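PDB 2X26: periplasmic aliphatic sulphonates-binding protein from Escherichia coli, which probably serves as the periplasmic binding component of an ABC-type transport system that takes up aliphatic sulfonates. Local coordinates for residues S95-V100 / R173-D177. Numbering follows the deposited sequence. Where two conformers were deposited one is given.
Sequences SPIKTV and RVLKD
Arg173, on edge strand 172-177, sets both terminal nitrogens of its guanidinium on the one carbonyl oxygen of Ile97, which lies near the guanidinium plane. NH2 lies 2.9 Å from Ile97 O, above the carbonyl plane. NH1 lies 3.1 Å from Ile97 O, within that plane. A bend at chi3 (85°) brings the guanidinium edge up to this carbonyl, while NE bonds to Glu93 O. Ser95 OG accepts from Ile97 N at 3.0 Å, closing an ST turn beside the guanidinium. Packing is close where Leu175 CD1 sits 3.5 Å from Lys98 C and also meets Ile97 CG2, the two side chains crossing nearly at right angles, and where Val100 CG2 rests 3.6 Å from Lys176 CB. Leu175 and Lys176 form a classic beta bulge opposite Ile89. The solvent side is looser: exposed Lys98 and Thr99 start their side chains away from the strand. The contact ties the loop after strand 87-92 to one of two five-stranded mixed sheets, consistent with the two-lobed periplasmic binding-protein fold. Replacing Arg173 with a leucine would probably leave the Ile97 and Glu93 carbonyls without these donors. A charged guanidinium is thus held by neutral backbone carbonyls beside an apolar patch, and no salt bridge joins the segments.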
loop_
_atom_site.group_PDB
_atom_site.type_symbol
_atom_site.label_atom_id
_atom_site.label_comp_id
_atom_site.label_asym_id
_atom_site.label_seq_id
_atom_site.Cartn_x
_atom_site.Cartn_y
_atom_site.Cartn_z
ATOM N N SER A 95 22.981 19.707 -8.549
ATOM C CA SER A 95 23.851 18.955 -7.653
ATOM C C SER A 95 24.941 18.247 -8.462
ATOM O O SER A 95 24.636 17.673 -9.509
ATOM C CB SER A 95 23.053 17.865 -6.928
ATOM O OG SER A 95 23.953 17.127 -6.116
ATOM N N PRO A 96 26.192 18.252 -7.962
ATOM C CA PRO A 96 27.260 17.430 -8.559
ATOM C C PRO A 96 27.024 15.938 -8.378
ATOM O O PRO A 96 27.704 15.139 -9.017
ATOM C CB PRO A 96 28.507 17.849 -7.783
ATOM C CG PRO A 96 28.010 18.340 -6.484
ATOM C CD PRO A 96 26.648 18.972 -6.753
ATOM N N ILE A 97 26.078 15.549 -7.522
ATOM C CA ILE A 97 25.677 14.128 -7.395
ATOM C C ILE A 97 24.879 13.681 -8.640
ATOM O O ILE A 97 23.743 14.148 -8.884
ATOM C CB ILE A 97 24.844 13.912 -6.091
ATOM C CG1 ILE A 97 25.591 14.445 -4.859
ATOM C CG2 ILE A 97 24.474 12.460 -5.897
ATOM C CD1 ILE A 97 24.621 14.721 -3.645
ATOM N N LYS A 98 25.471 12.766 -9.424
ATOM C CA LYS A 98 24.860 12.354 -10.685
ATOM C C LYS A 98 24.396 10.906 -10.652
ATOM O O LYS A 98 23.528 10.517 -11.440
ATOM C CB LYS A 98 25.802 12.612 -11.872
ATOM C CG LYS A 98 25.095 12.645 -13.245
ATOM C CD LYS A 98 25.660 13.768 -14.160
ATOM C CE LYS A 98 25.065 13.656 -15.570
ATOM N NZ LYS A 98 26.026 14.127 -16.599
ATOM N N THR A 99 24.947 10.115 -9.726
ATOM C CA THR A 99 24.571 8.700 -9.603
ATOM C C THR A 99 24.380 8.343 -8.147
ATOM O O THR A 99 24.807 9.073 -7.268
ATOM C CB THR A 99 25.684 7.771 -10.139
ATOM O OG1 THR A 99 26.863 7.982 -9.363
ATOM C CG2 THR A 99 25.943 8.018 -11.615
ATOM N N VAL A 100 23.790 7.191 -7.868
ATOM C CA VAL A 100 23.638 6.780 -6.458
ATOM C C VAL A 100 24.997 6.588 -5.763
ATOM O O VAL A 100 25.183 6.875 -4.589
ATOM C CB VAL A 100 22.825 5.465 -6.380
ATOM C CG1 VAL A 100 22.872 4.942 -4.975
ATOM C CG2 VAL A 100 21.381 5.762 -6.795
ATOM N N ARG A 173 15.625 17.108 -8.867
ATOM C CA ARG A 173 15.841 16.117 -9.893
ATOM C C ARG A 173 15.813 14.723 -9.238
ATOM O O ARG A 173 16.290 14.501 -8.096
ATOM C CB ARG A 173 17.173 16.444 -10.592
ATOM C CG ARG A 173 18.062 15.309 -11.043
ATOM C CD ARG A 173 19.166 15.833 -11.983
ATOM N NE ARG A 173 20.350 16.365 -11.322
ATOM C CZ ARG A 173 21.341 15.645 -10.789
ATOM N NH1 ARG A 173 21.315 14.323 -10.776
ATOM N NH2 ARG A 173 22.356 16.279 -10.218
ATOM N N VAL A 174 15.182 13.805 -9.927
ATOM C CA VAL A 174 15.205 12.397 -9.496
ATOM C C VAL A 174 16.603 11.810 -9.790
ATOM O O VAL A 174 17.001 11.697 -10.953
ATOM C CB VAL A 174 14.094 11.627 -10.187
ATOM C CG1 VAL A 174 14.214 10.106 -9.941
ATOM C CG2 VAL A 174 12.748 12.111 -9.708
ATOM N N LEU A 175 17.346 11.455 -8.746
ATOM C CA LEU A 175 18.628 10.748 -8.906
ATOM C C LEU A 175 18.399 9.275 -9.236
ATOM O O LEU A 175 19.161 8.657 -9.995
ATOM C CB LEU A 175 19.424 10.854 -7.606
ATOM C CG LEU A 175 20.814 10.215 -7.587
ATOM C CD1 LEU A 175 21.719 11.054 -8.393
ATOM C CD2 LEU A 175 21.256 10.119 -6.138
ATOM N N LYS A 176 17.356 8.706 -8.652
ATOM C CA LYS A 176 17.111 7.266 -8.765
ATOM C C LYS A 176 15.650 7.020 -8.455
ATOM O O LYS A 176 15.150 7.588 -7.520
ATOM C CB LYS A 176 18.016 6.544 -7.751
ATOM C CG LYS A 176 17.881 5.035 -7.695
ATOM C CD LYS A 176 18.285 4.414 -8.966
ATOM C CE LYS A 176 18.317 2.899 -8.739
ATOM N NZ LYS A 176 18.708 2.206 -9.962
ATOM N N ASP A 177 14.968 6.204 -9.262
ATOM C CA ASP A 177 13.619 5.748 -8.854
ATOM C C ASP A 177 13.643 4.233 -8.691
ATOM O O ASP A 177 14.717 3.607 -8.743
ATOM C CB ASP A 177 12.516 6.258 -9.796
ATOM C CG ASP A 177 12.567 5.619 -11.180
ATOM O OD1 ASP A 177 13.230 4.559 -11.378
ATOM O OD2 ASP A 177 11.920 6.155 -12.109
#